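Local coordinates for protein peptide methionine sulfoxide reductase msrA/msrB (Neisseria meningitidis, PDB 3BQG) that reduces methionine sulfoxide back to methionine, its central MsrA domain probably acting on the S epimer by way of a sulfenic acid intermediate, at residues A[15-27]-A[66-79]. The protein carries 1 engineered substitution. Residues are numbered along the deposited sequence; the frame is centred on the assembly and turned at random.
Sequences GLEAYFQRIDGVV and LSLDDILQYFFRVV
Tyr19 reaches across from helix 15-21 and gives its phenol proton to the backbone oxygen of Tyr74, OH to O 2.6 Å. With CG anti to the backbone N (chi1 173°), the ring stretches out toward helix 68-78; its hydroxyl meets the carbonyl at a C=O...O angle of 117°, tilted from the carbonyl plane. The same hydroxyl lies at the edge of the Tyr74 ring and against the aliphatic chain of Arg77, whose NH1 is bonded to the carbonyls of Lys160 and Glu163.

Two CH-pi contacts flank this bond. Val78 lays both methyls over one face of the Tyr19 ring, CG2 sitting 3.9 Å from its centroid. Ile23 does the same to Tyr74: its CD1 is 3.6 Å from that ring's centroid, while CG2 rests over the hydroxyl end of the same face, the two side chains lying alongside one another and pointing opposite ways.

Both helices pack on one side of the mixed sheet in the alpha+beta MsrA fold, their axes 11.2 Å apart and running at 134° to each other. Strands 3-10 and 54-62 lie beneath them: Phe20 and Phe75 both touch Leu8, Leu16 touches Val57, and Ile71 touches Ile6 and Tyr61.

Apolar side chains make up most of the rest. Phe20 presents its CE1 to Ile71 CG2 at 3.9 Å, with Ile71 O at the ring edge, and Leu16 CD1 meets Val79 CG2 at 4.3 Å. Beyond the helix, the type II turn from Ile23 to Val26 receives Leu66, whose CD1 packs 3.7 Å from Gly25 CA and lies near Asp24 O. Within segment 66-79 itself, Ser67 and Asp70 form a capping box that starts helix 68-78, with Asp70 N bonded to Ser67 OG and Ser67 N to Asp70 OD2.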
ATOM      1  N   GLY A  15       5.318   2.026   7.939  1.00 16.04           N
ATOM      2  CA  GLY A  15       5.728   0.634   7.877  1.00 16.96           C
ATOM      3  C   GLY A  15       5.655   0.005   6.492  1.00 17.68           C
ATOM      4  O   GLY A  15       6.579  -0.697   6.080  1.00 16.95           O
ATOM      5  N   LEU A  16       4.566   0.251   5.767  1.00 16.95           N
ATOM      6  CA  LEU A  16       4.411  -0.324   4.437  1.00 16.53           C
ATOM      7  C   LEU A  16       5.471   0.194   3.467  1.00 17.90           C
ATOM      8  O   LEU A  16       5.957  -0.550   2.618  1.00 17.15           O
ATOM      9  CB  LEU A  16       3.009  -0.029   3.893  1.00 18.34           C
ATOM     10  CG  LEU A  16       2.619  -0.689   2.562  1.00 17.62           C
ATOM     11  CD1 LEU A  16       2.651  -2.204   2.693  1.00 15.99           C
ATOM     12  CD2 LEU A  16       1.224  -0.221   2.160  1.00 19.97           C
ATOM     13  N   GLU A  17       5.822   1.473   3.583  1.00 19.02           N
ATOM     14  CA  GLU A  17       6.830   2.047   2.699  1.00 20.81           C
ATOM     15  C   GLU A  17       8.190   1.431   3.005  1.00 19.64           C
ATOM     16  O   GLU A  17       8.893   0.970   2.105  1.00 19.72           O
ATOM     17  CB  GLU A  17       6.927   3.560   2.881  1.00 22.19           C
ATOM     18  CG  GLU A  17       8.134   4.154   2.152  1.00 27.36           C
ATOM     19  CD  GLU A  17       8.530   5.508   2.687  1.00 30.55           C
ATOM     20  OE1 GLU A  17       8.714   5.629   3.917  1.00 32.61           O
ATOM     21  OE2 GLU A  17       8.659   6.453   1.882  1.00 34.10           O
ATOM     22  N   ALA A  18       8.549   1.430   4.284  1.00 18.15           N
ATOM     23  CA  ALA A  18       9.824   0.872   4.722  1.00 19.34           C
ATOM     24  C   ALA A  18       9.947  -0.565   4.236  1.00 18.74           C
ATOM     25  O   ALA A  18      11.018  -1.022   3.844  1.00 20.11           O
ATOM     26  CB  ALA A  18       9.910   0.918   6.241  1.00 18.14           C
ATOM     27  N   TYR A  19       8.828  -1.273   4.274  1.00 18.34           N
ATOM     28  CA  TYR A  19       8.766  -2.660   3.837  1.00 18.53           C
ATOM     29  C   TYR A  19       9.086  -2.817   2.343  1.00 18.00           C
ATOM     30  O   TYR A  19       9.944  -3.614   1.973  1.00 17.18           O
ATOM     31  CB  TYR A  19       7.367  -3.213   4.146  1.00 18.77           C
ATOM     32  CG  TYR A  19       7.070  -4.589   3.605  1.00 19.94           C
ATOM     33  CD1 TYR A  19       7.638  -5.731   4.173  1.00 20.46           C
ATOM     34  CD2 TYR A  19       6.188  -4.753   2.538  1.00 20.04           C
ATOM     35  CE1 TYR A  19       7.327  -7.004   3.689  1.00 18.05           C
ATOM     36  CE2 TYR A  19       5.874  -6.014   2.052  1.00 19.13           C
ATOM     37  CZ  TYR A  19       6.443  -7.135   2.629  1.00 19.07           C
ATOM     38  OH  TYR A  19       6.111  -8.381   2.146  1.00 18.77           O
ATOM     39  N   PHE A  20       8.407  -2.060   1.485  1.00 19.30           N
ATOM     40  CA  PHE A  20       8.647  -2.186   0.048  1.00 22.43           C
ATOM     41  C   PHE A  20      10.022  -1.715  -0.430  1.00 24.74           C
ATOM     42  O   PHE A  20      10.524  -2.196  -1.443  1.00 25.68           O
ATOM     43  CB  PHE A  20       7.528  -1.489  -0.741  1.00 20.38           C
ATOM     44  CG  PHE A  20       6.362  -2.395  -1.032  1.00 19.75           C
ATOM     45  CD1 PHE A  20       6.386  -3.247  -2.131  1.00 17.69           C
ATOM     46  CD2 PHE A  20       5.284  -2.462  -0.157  1.00 18.50           C
ATOM     47  CE1 PHE A  20       5.358  -4.168  -2.352  1.00 21.61           C
ATOM     48  CE2 PHE A  20       4.248  -3.380  -0.362  1.00 19.53           C
ATOM     49  CZ  PHE A  20       4.284  -4.236  -1.467  1.00 18.64           C
ATOM     50  N   GLN A  21      10.641  -0.794   0.302  1.00 27.11           N
ATOM     51  CA  GLN A  21      11.965  -0.299  -0.069  1.00 30.10           C
ATOM     52  C   GLN A  21      13.039  -1.379   0.054  1.00 31.68           C
ATOM     53  O   GLN A  21      14.031  -1.356  -0.675  1.00 33.14           O
ATOM     54  CB  GLN A  21      12.348   0.906   0.801  1.00 30.73           C
ATOM     55  CG  GLN A  21      11.683   2.208   0.386  1.00 33.23           C
ATOM     56  CD  GLN A  21      12.310   2.815  -0.860  1.00 35.69           C
ATOM     57  OE1 GLN A  21      12.587   2.117  -1.835  1.00 39.20           O
ATOM     58  NE2 GLN A  21      12.526   4.123  -0.836  1.00 38.70           N
ATOM     59  N   ARG A  22      12.843  -2.326   0.969  1.00 32.87           N
ATOM     60  CA  ARG A  22      13.812  -3.405   1.173  1.00 33.08           C
ATOM     61  C   ARG A  22      13.778  -4.487   0.100  1.00 31.85           C
ATOM     62  O   ARG A  22      14.659  -5.343   0.053  1.00 34.35           O
ATOM     63  CB  ARG A  22      13.595  -4.074   2.538  1.00 34.94           C
ATOM     64  CG  ARG A  22      14.032  -3.245   3.732  1.00 38.66           C
ATOM     65  CD  ARG A  22      13.863  -4.009   5.047  1.00 41.09           C
ATOM     66  NE  ARG A  22      14.637  -5.250   5.078  1.00 44.14           N
ATOM     67  CZ  ARG A  22      15.443  -5.601   6.075  1.00 45.76           C
ATOM     68  NH1 ARG A  22      16.108  -6.748   6.023  1.00 46.75           N
ATOM     69  NH2 ARG A  22      15.593  -4.801   7.122  1.00 47.79           N
ATOM     70  N   ILE A  23      12.773  -4.452  -0.768  1.00 30.63           N
ATOM     71  CA  ILE A  23      12.635  -5.470  -1.804  1.00 27.50           C
ATOM     72  C   ILE A  23      13.381  -5.171  -3.103  1.00 28.25           C
ATOM     73  O   ILE A  23      13.200  -4.115  -3.709  1.00 27.27           O
ATOM     74  CB  ILE A  23      11.139  -5.705  -2.119  1.00 28.13           C
ATOM     75  CG1 ILE A  23      10.403  -6.103  -0.834  1.00 25.57           C
ATOM     76  CG2 ILE A  23      10.985  -6.796  -3.172  1.00 27.26           C
ATOM     77  CD1 ILE A  23       8.902  -6.205  -0.989  1.00 25.67           C
ATOM     78  N   ASP A  24      14.222  -6.114  -3.524  1.00 28.00           N
ATOM     79  CA  ASP A  24      14.991  -5.978  -4.764  1.00 28.37           C
ATOM     80  C   ASP A  24      14.010  -5.981  -5.939  1.00 26.71           C
ATOM     81  O   ASP A  24      13.248  -6.932  -6.123  1.00 26.41           O
ATOM     82  CB  ASP A  24      15.987  -7.142  -4.892  1.00 29.39           C
ATOM     83  CG  ASP A  24      16.802  -7.086  -6.175  1.00 31.12           C
ATOM     84  OD1 ASP A  24      17.375  -6.020  -6.481  1.00 32.89           O
ATOM     85  OD2 ASP A  24      16.876  -8.119  -6.874  1.00 33.55           O
ATOM     86  N   GLY A  25      14.029  -4.912  -6.726  1.00 26.01           N
ATOM     87  CA  GLY A  25      13.113  -4.810  -7.851  1.00 24.62           C
ATOM     88  C   GLY A  25      12.254  -3.571  -7.675  1.00 24.20           C
ATOM     89  O   GLY A  25      11.673  -3.049  -8.626  1.00 24.25           O
ATOM     90  N   VAL A  26      12.160  -3.109  -6.435  1.00 23.46           N
ATOM     91  CA  VAL A  26      11.397  -1.907  -6.129  1.00 22.81           C
ATOM     92  C   VAL A  26      12.386  -0.761  -6.191  1.00 23.09           C
ATOM     93  O   VAL A  26      13.312  -0.681  -5.377  1.00 23.94           O
ATOM     94  CB  VAL A  26      10.773  -1.976  -4.726  1.00 22.76           C
ATOM     95  CG1 VAL A  26      10.131  -0.642  -4.371  1.00 21.03           C
ATOM     96  CG2 VAL A  26       9.730  -3.087  -4.688  1.00 21.41           C
ATOM     97  N   VAL A  27      12.193   0.126  -7.158  1.00 23.84           N
ATOM     98  CA  VAL A  27      13.102   1.248  -7.339  1.00 24.14           C
ATOM     99  C   VAL A  27      12.685   2.519  -6.605  1.00 23.45           C
ATOM    100  O   VAL A  27      13.486   3.434  -6.452  1.00 23.39           O
ATOM    101  CB  VAL A  27      13.302   1.533  -8.842  1.00 26.20           C
ATOM    102  CG1 VAL A  27      13.923   0.311  -9.505  1.00 26.92           C
ATOM    103  CG2 VAL A  27      11.975   1.853  -9.504  1.00 25.03           C
ATOM    104  N   LEU A  66      10.140  -7.844 -11.246  1.00 31.10           N
ATOM    105  CA  LEU A  66       8.905  -8.180 -10.548  1.00 28.88           C
ATOM    106  C   LEU A  66       7.654  -7.958 -11.382  1.00 26.86           C
ATOM    107  O   LEU A  66       7.561  -6.989 -12.137  1.00 26.25           O
ATOM    108  CB  LEU A  66       8.796  -7.345  -9.266  1.00 28.65           C
ATOM    109  CG  LEU A  66       9.926  -7.455  -8.243  1.00 29.35           C
ATOM    110  CD1 LEU A  66       9.777  -6.358  -7.196  1.00 29.68           C
ATOM    111  CD2 LEU A  66       9.900  -8.834  -7.596  1.00 29.72           C
ATOM    112  N   SER A  67       6.696  -8.867 -11.238  1.00 25.34           N
ATOM    113  CA  SER A  67       5.422  -8.769 -11.939  1.00 23.96           C
ATOM    114  C   SER A  67       4.433  -8.175 -10.935  1.00 23.46           C
ATOM    115  O   SER A  67       4.709  -8.153  -9.732  1.00 22.14           O
ATOM    116  CB  SER A  67       4.941 -10.158 -12.366  1.00 24.45           C
ATOM    117  OG  SER A  67       4.615 -10.955 -11.234  1.00 24.30           O
ATOM    118  N   LEU A  68       3.291  -7.697 -11.417  1.00 22.82           N
ATOM    119  CA  LEU A  68       2.280  -7.130 -10.532  1.00 22.92           C
ATOM    120  C   LEU A  68       1.877  -8.150  -9.467  1.00 23.84           C
ATOM    121  O   LEU A  68       1.593  -7.785  -8.326  1.00 21.13           O
ATOM    122  CB  LEU A  68       1.045  -6.707 -11.330  1.00 23.12           C
ATOM    123  CG  LEU A  68      -0.172  -6.204 -10.538  1.00 22.83           C
ATOM    124  CD1 LEU A  68       0.232  -5.105  -9.559  1.00 21.68           C
ATOM    125  CD2 LEU A  68      -1.221  -5.688 -11.517  1.00 19.37           C
ATOM    126  N   ASP A  69       1.856  -9.427  -9.833  1.00 24.46           N
ATOM    127  CA  ASP A  69       1.486 -10.454  -8.869  1.00 26.10           C
ATOM    128  C   ASP A  69       2.522 -10.563  -7.763  1.00 23.95           C
ATOM    129  O   ASP A  69       2.166 -10.691  -6.594  1.00 23.36           O
ATOM    130  CB  ASP A  69       1.328 -11.821  -9.529  1.00 29.65           C
ATOM    131  CG  ASP A  69       0.886 -12.879  -8.535  1.00 34.82           C
ATOM    132  OD1 ASP A  69      -0.256 -12.770  -8.025  1.00 35.56           O
ATOM    133  OD2 ASP A  69       1.681 -13.801  -8.246  1.00 35.91           O
ATOM    134  N   ASP A  70       3.804 -10.528  -8.128  1.00 23.79           N
ATOM    135  CA  ASP A  70       4.856 -10.602  -7.118  1.00 22.69           C
ATOM    136  C   ASP A  70       4.613  -9.480  -6.117  1.00 22.01           C
ATOM    137  O   ASP A  70       4.634  -9.699  -4.906  1.00 21.94           O
ATOM    138  CB  ASP A  70       6.248 -10.417  -7.734  1.00 24.08           C
ATOM    139  CG  ASP A  70       6.606 -11.503  -8.727  1.00 24.93           C
ATOM    140  OD1 ASP A  70       6.042 -12.616  -8.640  1.00 25.66           O
ATOM    141  OD2 ASP A  70       7.469 -11.243  -9.593  1.00 26.14           O
ATOM    142  N   ILE A  71       4.376  -8.275  -6.633  1.00 19.50           N
ATOM    143  CA  ILE A  71       4.122  -7.115  -5.776  1.00 19.48           C
ATOM    144  C   ILE A  71       2.922  -7.369  -4.862  1.00 19.03           C
ATOM    145  O   ILE A  71       2.950  -7.027  -3.678  1.00 18.86           O
ATOM    146  CB  ILE A  71       3.846  -5.843  -6.612  1.00 17.48           C
ATOM    147  CG1 ILE A  71       5.109  -5.427  -7.374  1.00 17.26           C
ATOM    148  CG2 ILE A  71       3.371  -4.713  -5.702  1.00 17.13           C
ATOM    149  CD1 ILE A  71       6.268  -4.995  -6.475  1.00 18.41           C
ATOM    150  N   LEU A  72       1.868  -7.969  -5.412  1.00 19.36           N
ATOM    151  CA  LEU A  72       0.681  -8.249  -4.616  1.00 20.12           C
ATOM    152  C   LEU A  72       0.945  -9.305  -3.539  1.00 20.26           C
ATOM    153  O   LEU A  72       0.403  -9.217  -2.434  1.00 20.60           O
ATOM    154  CB  LEU A  72      -0.481  -8.677  -5.516  1.00 18.95           C
ATOM    155  CG  LEU A  72      -0.987  -7.580  -6.464  1.00 19.68           C
ATOM    156  CD1 LEU A  72      -2.182  -8.090  -7.262  1.00 18.60           C
ATOM    157  CD2 LEU A  72      -1.384  -6.344  -5.659  1.00 17.67           C
ATOM    158  N   GLN A  73       1.774 -10.300  -3.848  1.00 19.35           N
ATOM    159  CA  GLN A  73       2.081 -11.323  -2.854  1.00 18.67           C
ATOM    160  C   GLN A  73       2.822 -10.695  -1.671  1.00 19.14           C
ATOM    161  O   GLN A  73       2.537 -11.014  -0.518  1.00 20.39           O
ATOM    162  CB  GLN A  73       2.911 -12.451  -3.474  1.00 21.77           C
ATOM    163  CG  GLN A  73       2.170 -13.209  -4.570  1.00 23.88           C
ATOM    164  CD  GLN A  73       0.846 -13.790  -4.089  1.00 24.31           C
ATOM    165  OE1 GLN A  73      -0.213 -13.509  -4.652  1.00 26.61           O
ATOM    166  NE2 GLN A  73       0.904 -14.605  -3.046  1.00 24.59           N
ATOM    167  N   TYR A  74       3.764  -9.800  -1.955  1.00 17.46           N
ATOM    168  CA  TYR A  74       4.504  -9.116  -0.893  1.00 18.57           C
ATOM    169  C   TYR A  74       3.521  -8.298  -0.050  1.00 18.22           C
ATOM    170  O   TYR A  74       3.656  -8.200   1.170  1.00 16.35           O
ATOM    171  CB  TYR A  74       5.560  -8.177  -1.491  1.00 20.26           C
ATOM    172  CG  TYR A  74       6.845  -8.866  -1.910  1.00 23.27           C
ATOM    173  CD1 TYR A  74       7.691  -9.442  -0.959  1.00 25.32           C
ATOM    174  CD2 TYR A  74       7.232  -8.909  -3.249  1.00 24.64           C
ATOM    175  CE1 TYR A  74       8.895 -10.038  -1.328  1.00 26.04           C
ATOM    176  CE2 TYR A  74       8.438  -9.504  -3.633  1.00 24.42           C
ATOM    177  CZ  TYR A  74       9.263 -10.062  -2.665  1.00 26.93           C
ATOM    178  OH  TYR A  74      10.466 -10.627  -3.021  1.00 28.41           O
ATOM    179  N   PHE A  75       2.535  -7.714  -0.724  1.00 16.93           N
ATOM    180  CA  PHE A  75       1.506  -6.908  -0.070  1.00 16.55           C
ATOM    181  C   PHE A  75       0.733  -7.776   0.919  1.00 17.12           C
ATOM    182  O   PHE A  75       0.642  -7.451   2.104  1.00 16.46           O
ATOM    183  CB  PHE A  75       0.548  -6.351  -1.131  1.00 17.17           C
ATOM    184  CG  PHE A  75      -0.566  -5.507  -0.579  1.00 16.82           C
ATOM    185  CD1 PHE A  75      -0.299  -4.297   0.054  1.00 16.32           C
ATOM    186  CD2 PHE A  75      -1.892  -5.895  -0.750  1.00 17.75           C
ATOM    187  CE1 PHE A  75      -1.337  -3.486   0.510  1.00 17.10           C
ATOM    188  CE2 PHE A  75      -2.943  -5.088  -0.296  1.00 18.05           C
ATOM    189  CZ  PHE A  75      -2.662  -3.880   0.331  1.00 17.12           C
ATOM    190  N   PHE A  76       0.189  -8.886   0.419  1.00 17.17           N
ATOM    191  CA  PHE A  76      -0.600  -9.811   1.234  1.00 19.09           C
ATOM    192  C   PHE A  76       0.157 -10.439   2.397  1.00 19.79           C
ATOM    193  O   PHE A  76      -0.455 -10.896   3.360  1.00 19.81           O
ATOM    194  CB  PHE A  76      -1.176 -10.942   0.369  1.00 19.43           C
ATOM    195  CG  PHE A  76      -2.154 -10.483  -0.676  1.00 20.23           C
ATOM    196  CD1 PHE A  76      -3.162  -9.576  -0.360  1.00 22.44           C
ATOM    197  CD2 PHE A  76      -2.069 -10.961  -1.978  1.00 20.63           C
ATOM    198  CE1 PHE A  76      -4.076  -9.152  -1.331  1.00 23.36           C
ATOM    199  CE2 PHE A  76      -2.975 -10.547  -2.953  1.00 22.24           C
ATOM    200  CZ  PHE A  76      -3.978  -9.638  -2.629  1.00 20.74           C
ATOM    201  N   ARG A  77       1.479 -10.486   2.296  1.00 20.76           N
ATOM    202  CA  ARG A  77       2.294 -11.072   3.350  1.00 22.01           C
ATOM    203  C   ARG A  77       2.228 -10.285   4.655  1.00 22.20           C
ATOM    204  O   ARG A  77       2.298 -10.863   5.739  1.00 22.64           O
ATOM    205  CB  ARG A  77       3.755 -11.168   2.890  1.00 22.23           C
ATOM    206  CG  ARG A  77       4.710 -11.691   3.951  1.00 24.71           C
ATOM    207  CD  ARG A  77       6.140 -11.782   3.421  1.00 25.82           C
ATOM    208  NE  ARG A  77       6.255 -12.697   2.288  1.00 25.36           N
ATOM    209  CZ  ARG A  77       7.366 -12.866   1.577  1.00 26.66           C
ATOM    210  NH1 ARG A  77       8.456 -12.181   1.887  1.00 26.70           N
ATOM    211  NH2 ARG A  77       7.390 -13.711   0.553  1.00 28.38           N
ATOM    212  N   VAL A  78       2.065  -8.970   4.555  1.00 21.52           N
ATOM    213  CA  VAL A  78       2.051  -8.134   5.748  1.00 21.00           C
ATOM    214  C   VAL A  78       0.784  -7.328   6.042  1.00 21.29           C
ATOM    215  O   VAL A  78       0.674  -6.710   7.102  1.00 20.78           O
ATOM    216  CB  VAL A  78       3.258  -7.170   5.717  1.00 20.87           C
ATOM    217  CG1 VAL A  78       4.561  -7.980   5.651  1.00 23.64           C
ATOM    218  CG2 VAL A  78       3.157  -6.245   4.520  1.00 20.03           C
ATOM    219  N   VAL A  79      -0.166  -7.328   5.113  1.00 19.15           N
ATOM    220  CA  VAL A  79      -1.414  -6.596   5.302  1.00 17.23           C
ATOM    221  C   VAL A  79      -2.566  -7.558   5.612  1.00 15.94           C
ATOM    222  O   VAL A  79      -2.685  -8.611   4.982  1.00 17.16           O
ATOM    223  CB  VAL A  79      -1.759  -5.764   4.035  1.00 17.51           C
ATOM    224  CG1 VAL A  79      -3.110  -5.084   4.192  1.00 18.94           C
ATOM    225  CG2 VAL A  79      -0.664  -4.723   3.788  1.00 20.04           C
TER